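Local atomic coordinates of probable glutamine-binding lipoprotein GlnH (GLNBP) (Mycobacterium tuberculosis, PDB entry 6H20), a protein that binds aspartate and related amino acids such as asparagine as a solute-binding lipoprotein, and is linked to control of protein kinase G and glutamate metabolism. Residues G261-L266 with P278-P283. Sequence-based numbering, arbitrary orientation.
Sequences GTWNTL and PAPPTP
The indole N-H of Trp263, NE1, is hydrogen-bonded to the backbone carbonyl O of Tyr138, and the ring, held at this edge, offers one of its faces to Pro280. CA of Pro280 lies 3.8 Å from the centroid of the six-membered ring of Trp263 and only 6° off the ring normal, a CH-pi contact made almost squarely over the face. The proline ring extends from there along the indole: its CG reaches CE3 of Trp263 at 3.7 Å, and its CB sits above CD2 of Trp263 at 3.8 Å. This illustrates how a proline-rich segment with extended, polyproline II-like backbone angles can cover a tryptophan without any direct hydrogen bond between the two segments. In this family 3 solute-binding protein, the tail that follows helix 262-270 doubles back over that helix before strand 284-285 pairs in parallel with strand 29-30. Neighbouring prolines extend the cover: CD of Pro281 approaches CZ2 of Trp263 obliquely at 3.6 Å, while CG of Pro278 meets CH2 of Trp263 at 4.1 Å, the two side chains crossing at about a right angle. The carbonyl O of Pro278 also comes within 3.6 Å of CZ3 of Trp263. With CG anti to the backbone N (chi1 -168°), the indole swings out from the first turn of its helix toward the tail, and the ring of Tyr267 meets it with the planes at about 30°.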
ATOM      1  N   GLY A 261     -18.483  10.924   4.832  1.00 19.21           N
ATOM      2  CA  GLY A 261     -18.983   9.971   3.868  1.00 19.57           C
ATOM      3  C   GLY A 261     -18.032   9.659   2.732  1.00 21.25           C
ATOM      4  O   GLY A 261     -18.289   8.713   1.972  1.00 21.71           O
ATOM      5  N   THR A 262     -16.934  10.410   2.588  1.00 18.57           N
ATOM      6  CA  THR A 262     -16.057  10.218   1.432  1.00 17.56           C
ATOM      7  C   THR A 262     -15.333   8.880   1.492  1.00 19.91           C
ATOM      8  O   THR A 262     -15.223   8.184   0.476  1.00 19.10           O
ATOM      9  CB  THR A 262     -15.038  11.357   1.344  1.00 17.77           C
ATOM     10  OG1 THR A 262     -15.723  12.602   1.172  1.00 21.67           O
ATOM     11  CG2 THR A 262     -14.111  11.146   0.156  1.00 19.20           C
ATOM     12  N   TRP A 263     -14.842   8.495   2.670  1.00 19.35           N
ATOM     13  CA  TRP A 263     -14.157   7.211   2.789  1.00 16.67           C
ATOM     14  C   TRP A 263     -15.086   6.070   2.393  1.00 20.12           C
ATOM     15  O   TRP A 263     -14.706   5.181   1.620  1.00 18.99           O
ATOM     16  CB  TRP A 263     -13.634   7.029   4.213  1.00 19.22           C
ATOM     17  CG  TRP A 263     -12.683   5.893   4.362  1.00 19.03           C
ATOM     18  CD1 TRP A 263     -11.325   5.964   4.322  1.00 18.20           C
ATOM     19  CD2 TRP A 263     -13.010   4.509   4.568  1.00 20.24           C
ATOM     20  NE1 TRP A 263     -10.777   4.718   4.495  1.00 20.11           N
ATOM     21  CE2 TRP A 263     -11.785   3.805   4.651  1.00 22.08           C
ATOM     22  CE3 TRP A 263     -14.210   3.801   4.707  1.00 21.82           C
ATOM     23  CZ2 TRP A 263     -11.726   2.429   4.854  1.00 24.28           C
ATOM     24  CZ3 TRP A 263     -14.145   2.424   4.909  1.00 22.94           C
ATOM     25  CH2 TRP A 263     -12.908   1.761   4.982  1.00 22.50           C
ATOM     26  N   ASN A 264     -16.322   6.094   2.896  1.00 20.74           N
ATOM     27  CA  ASN A 264     -17.284   5.055   2.532  1.00 23.51           C
ATOM     28  C   ASN A 264     -17.512   5.017   1.023  1.00 20.58           C
ATOM     29  O   ASN A 264     -17.582   3.937   0.415  1.00 20.60           O
ATOM     30  CB  ASN A 264     -18.602   5.317   3.260  1.00 22.10           C
ATOM     31  CG  ASN A 264     -19.644   4.269   2.960  1.00 29.61           C
ATOM     32  OD1 ASN A 264     -19.606   3.163   3.506  1.00 36.77           O
ATOM     33  ND2 ASN A 264     -20.576   4.602   2.075  1.00 31.83           N
ATOM     34  N   THR A 265     -17.629   6.190   0.404  1.00 21.23           N
ATOM     35  CA  THR A 265     -17.840   6.266  -1.037  1.00 22.78           C
ATOM     36  C   THR A 265     -16.662   5.663  -1.793  1.00 23.73           C
ATOM     37  O   THR A 265     -16.849   4.917  -2.765  1.00 23.37           O
ATOM     38  CB  THR A 265     -18.068   7.727  -1.429  1.00 24.75           C
ATOM     39  OG1 THR A 265     -19.317   8.177  -0.878  1.00 25.79           O
ATOM     40  CG2 THR A 265     -18.081   7.904  -2.939  1.00 26.63           C
ATOM     41  N   LEU A 266     -15.439   5.948  -1.338  1.00 20.54           N
ATOM     42  CA  LEU A 266     -14.258   5.417  -2.007  1.00 19.00           C
ATOM     43  C   LEU A 266     -14.141   3.910  -1.835  1.00 21.80           C
ATOM     44  O   LEU A 266     -13.740   3.211  -2.775  1.00 19.84           O
ATOM     45  CB  LEU A 266     -12.999   6.120  -1.495  1.00 19.58           C
ATOM     46  CG  LEU A 266     -12.913   7.606  -1.840  1.00 22.33           C
ATOM     47  CD1 LEU A 266     -11.610   8.181  -1.292  1.00 22.25           C
ATOM     48  CD2 LEU A 266     -13.012   7.826  -3.345  1.00 22.58           C
ATOM     49  N   PRO A 278     -16.457  -1.863   5.849  1.00 31.60           N
ATOM     50  CA  PRO A 278     -16.397  -1.770   7.306  1.00 28.57           C
ATOM     51  C   PRO A 278     -16.454  -0.298   7.690  1.00 27.65           C
ATOM     52  O   PRO A 278     -16.508   0.586   6.835  1.00 32.49           O
ATOM     53  CB  PRO A 278     -15.022  -2.351   7.619  1.00 29.51           C
ATOM     54  CG  PRO A 278     -14.178  -1.889   6.453  1.00 28.01           C
ATOM     55  CD  PRO A 278     -15.113  -1.935   5.246  1.00 28.23           C
ATOM     56  N   ALA A 279     -16.465  -0.044   8.993  1.00 29.79           N
ATOM     57  CA  ALA A 279     -16.212   1.306   9.453  1.00 25.45           C
ATOM     58  C   ALA A 279     -14.794   1.690   9.039  1.00 25.10           C
ATOM     59  O   ALA A 279     -13.924   0.822   8.921  1.00 29.36           O
ATOM     60  CB  ALA A 279     -16.314   1.372  10.972  1.00 25.74           C
ATOM     61  N   PRO A 280     -14.532   2.973   8.793  1.00 24.73           N
ATOM     62  CA  PRO A 280     -13.157   3.382   8.516  1.00 24.07           C
ATOM     63  C   PRO A 280     -12.274   3.042   9.693  1.00 24.85           C
ATOM     64  O   PRO A 280     -12.738   2.990  10.851  1.00 23.56           O
ATOM     65  CB  PRO A 280     -13.271   4.903   8.326  1.00 24.87           C
ATOM     66  CG  PRO A 280     -14.702   5.194   8.129  1.00 25.51           C
ATOM     67  CD  PRO A 280     -15.475   4.101   8.796  1.00 24.94           C
ATOM     68  N   PRO A 281     -10.987   2.803   9.459  1.00 20.02           N
ATOM     69  CA  PRO A 281     -10.073   2.536  10.576  1.00 23.41           C
ATOM     70  C   PRO A 281     -10.095   3.696  11.558  1.00 23.95           C
ATOM     71  O   PRO A 281     -10.139   4.860  11.164  1.00 23.88           O
ATOM     72  CB  PRO A 281      -8.701   2.403   9.902  1.00 24.39           C
ATOM     73  CG  PRO A 281      -8.966   2.261   8.462  1.00 25.73           C
ATOM     74  CD  PRO A 281     -10.293   2.863   8.160  1.00 20.70           C
ATOM     75  N   THR A 282     -10.094   3.367  12.843  1.00 23.67           N
ATOM     76  CA  THR A 282     -10.120   4.410  13.864  1.00 21.76           C
ATOM     77  C   THR A 282      -8.727   5.013  14.013  1.00 25.85           C
ATOM     78  O   THR A 282      -7.755   4.272  14.192  1.00 27.97           O
ATOM     79  CB  THR A 282     -10.578   3.817  15.196  1.00 26.90           C
ATOM     80  OG1 THR A 282     -11.929   3.347  15.065  1.00 32.73           O
ATOM     81  CG2 THR A 282     -10.521   4.861  16.298  1.00 27.69           C
ATOM     82  N   PRO A 283      -8.584   6.335  13.921  1.00 20.53           N
ATOM     83  CA  PRO A 283      -7.255   6.941  14.050  1.00 22.63           C
ATOM     84  C   PRO A 283      -6.754   6.868  15.480  1.00 22.60           C
ATOM     85  O   PRO A 283      -7.527   6.921  16.444  1.00 22.49           O
ATOM     86  CB  PRO A 283      -7.490   8.396  13.633  1.00 21.23           C
ATOM     87  CG  PRO A 283      -8.935   8.649  13.995  1.00 20.09           C
ATOM     88  CD  PRO A 283      -9.631   7.342  13.673  1.00 21.56           C
TER